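Local structure of regulatory protein (Bacillus megaterium, 4UA2) at the interface of chains A and B. The protein probably regulates the mercury-resistance operon as a dimeric DNA-binding switch, repressing transcription without mercury and activating it when a mercuric ion is bound. Sequence-based numbering; all coordinates share one arbitrary frame. Chains: chain A/B, Regulatory protein.

The interface of chains A and B. Residues chain A 111, 114, 116-117, 122-124; chain B 83.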
ATOM      1  N   LYS A 111       1.928  17.054  12.625  1.00 43.34           N
ATOM      2  CA  LYS A 111       0.671  17.781  12.764  1.00 38.65           C
ATOM      3  C   LYS A 111       0.620  18.568  14.070  1.00 39.34           C
ATOM      4  O   LYS A 111       0.119  19.692  14.105  1.00 40.55           O
ATOM      5  CB  LYS A 111      -0.524  16.826  12.692  1.00 36.31           C
ATOM      6  CG  LYS A 111      -1.864  17.541  12.590  1.00 40.22           C
ATOM      7  CD  LYS A 111      -3.040  16.583  12.714  1.00 41.01           C
ATOM      8  CE  LYS A 111      -3.213  16.100  14.145  1.00 44.09           C
ATOM      9  NZ  LYS A 111      -4.579  15.556  14.383  1.00 40.00           N
ATOM     10  N   CYS A 114       2.081  22.063  14.221  1.00 46.74           N
ATOM     11  CA  CYS A 114       1.324  23.120  13.562  1.00 49.87           C
ATOM     12  C   CYS A 114       0.438  23.846  14.570  1.00 47.89           C
ATOM     13  O   CYS A 114      -0.139  23.216  15.456  1.00 45.82           O
ATOM     14  CB  CYS A 114       0.473  22.548  12.425  1.00 52.96           C
ATOM     15  SG  CYS A 114       1.413  21.691  11.137  1.00 49.40           S
ATOM     16  N   GLU A 116      -2.473  25.233  14.114  1.00 47.93           N
ATOM     17  CA  GLU A 116      -3.874  24.858  13.932  1.00 46.38           C
ATOM     18  C   GLU A 116      -4.278  23.666  14.794  1.00 43.63           C
ATOM     19  O   GLU A 116      -5.461  23.463  15.070  1.00 42.71           O
ATOM     20  CB  GLU A 116      -4.153  24.540  12.460  1.00 46.61           C
ATOM     21  CG  GLU A 116      -3.856  25.676  11.495  1.00 49.78           C
ATOM     22  CD  GLU A 116      -2.432  25.647  10.970  1.00 51.15           C
ATOM     23  OE1 GLU A 116      -1.549  25.095  11.659  1.00 50.11           O
ATOM     24  OE2 GLU A 116      -2.196  26.174   9.863  1.00 71.93           O
ATOM     25  N   ASN A 117      -3.293  22.883  15.219  1.00 43.92           N
ATOM     26  CA  ASN A 117      -3.546  21.709  16.043  1.00 41.59           C
ATOM     27  C   ASN A 117      -4.071  22.080  17.430  1.00 41.24           C
ATOM     28  O   ASN A 117      -4.668  21.251  18.116  1.00 44.24           O
ATOM     29  CB  ASN A 117      -2.274  20.869  16.168  1.00 39.98           C
ATOM     30  CG  ASN A 117      -2.531  19.507  16.779  1.00 37.86           C
ATOM     31  OD1 ASN A 117      -3.118  18.631  16.143  1.00 36.36           O
ATOM     32  ND2 ASN A 117      -2.087  19.318  18.015  1.00 38.07           N
ATOM     33  N   GLU A 122     -10.377  23.951  14.063  1.00 47.54           N
ATOM     34  CA  GLU A 122      -9.528  23.297  13.074  1.00 45.50           C
ATOM     35  C   GLU A 122      -9.498  21.781  13.250  1.00 48.84           C
ATOM     36  O   GLU A 122      -8.787  21.080  12.530  1.00 51.56           O
ATOM     37  CB  GLU A 122      -8.106  23.856  13.142  1.00 44.09           C
ATOM     38  CG  GLU A 122      -7.953  25.232  12.520  1.00 49.87           C
ATOM     39  CD  GLU A 122      -8.130  25.210  11.015  1.00 52.57           C
ATOM     40  OE1 GLU A 122      -7.867  24.156  10.399  1.00 50.47           O
ATOM     41  OE2 GLU A 122      -8.536  26.246  10.447  1.00 63.94           O
ATOM     42  N   CYS A 123     -10.270  21.280  14.210  1.00 46.80           N
ATOM     43  CA  CYS A 123     -10.325  19.846  14.473  1.00 40.26           C
ATOM     44  C   CYS A 123     -11.026  19.102  13.337  1.00 42.68           C
ATOM     45  O   CYS A 123     -12.109  19.497  12.905  1.00 40.05           O
ATOM     46  CB  CYS A 123     -11.032  19.572  15.801  1.00 37.88           C
ATOM     47  SG  CYS A 123     -11.032  17.836  16.312  1.00 44.06           S
ATOM     48  N   PRO A 124     -10.404  18.015  12.854  1.00 47.45           N
ATOM     49  CA  PRO A 124     -10.907  17.195  11.744  1.00 45.76           C
ATOM     50  C   PRO A 124     -12.088  16.302  12.133  1.00 44.92           C
ATOM     51  O   PRO A 124     -11.895  15.129  12.453  1.00 58.20           O
ATOM     52  CB  PRO A 124      -9.691  16.348  11.358  1.00 42.36           C
ATOM     53  CG  PRO A 124      -8.883  16.265  12.602  1.00 34.37           C
ATOM     54  CD  PRO A 124      -9.071  17.577  13.304  1.00 35.53           C
TER
ATOM     55  N   TYR B  83      -0.708  21.381   7.657  1.00 42.27           N
ATOM     56  CA  TYR B  83      -1.720  20.826   8.552  1.00 41.25           C
ATOM     57  C   TYR B  83      -2.736  19.943   7.820  1.00 40.22           C
ATOM     58  O   TYR B  83      -2.920  18.769   8.162  1.00 46.88           O
ATOM     59  CB  TYR B  83      -2.436  21.971   9.277  1.00 42.11           C
ATOM     60  CG  TYR B  83      -3.416  21.533  10.338  1.00 41.47           C
ATOM     61  CD1 TYR B  83      -2.974  20.966  11.527  1.00 41.15           C
ATOM     62  CD2 TYR B  83      -4.782  21.700  10.159  1.00 41.42           C
ATOM     63  CE1 TYR B  83      -3.867  20.569  12.502  1.00 40.81           C
ATOM     64  CE2 TYR B  83      -5.681  21.307  11.128  1.00 41.10           C
ATOM     65  CZ  TYR B  83      -5.219  20.741  12.296  1.00 41.48           C
ATOM     66  OH  TYR B  83      -6.112  20.348  13.264  1.00 40.71           O
TER
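B:Tyr83, near the start of helix 82-112, reaches across the MerR dimer to the last turn of chain A's own helix 82-112 and the segment after it. MerR-family regulators pair through a long antiparallel coiled-coil helix, and here one aromatic side chain inserts between the end of the partner's helix and the 3-10 turns 115-118 and 120-122. A:Cys114 and A:Cys123 are the mercury-binding cysteines of this loop, completed in the family by a cysteine of the other subunit, and the patch holds the metal-binding loop against the partner's helix start. B:Tyr83 has CG anti to the backbone N (chi1 -174°), which directs the ring toward the turns of A:Glu116 and A:Glu122. A:Glu116 caps one face: its CB stands over the middle of the B:Tyr83 ring, 3.6 Å from the centroid, in a CH-pi contact. Beyond that methylene the A:Glu116 chain bends at chi2 and runs back toward the tyrosine's CB, its carboxylate turned almost parallel to the ring, with planes 8° apart. From the side opposite A:Glu116 the lysine methylene comes in at a slant, A:Lys111 CG lying 3.6 Å from B:Tyr83 CE1. A:Asn117 approaches the same carbon from the A:Glu116 side, its CA 3.7 Å from B:Tyr83 CE1 and its amide steeply inclined to the ring. Nearer the base of the tyrosine, A:Cys114 CB sits 3.9 Å from B:Tyr83 CD1. At the far end the phenol hydroxyl, B:Tyr83 OH, donates a hydrogen bond to the backbone A:Glu122 O at 2.9 Å. This carbonyl oxygen lies in the plane of the phenol ring, yet the donor stands well above the carbonyl's own plane, 58° out of it. Beyond the opposite rim, and above the ring plane on the A:Glu116 side, A:Glu122 OE1 lies 3.7 Å from B:Tyr83 CE2, its carboxylate steeply inclined to the ring. Two-fold symmetry repeats the arrangement with the chains exchanged, at the other end of the helix pair.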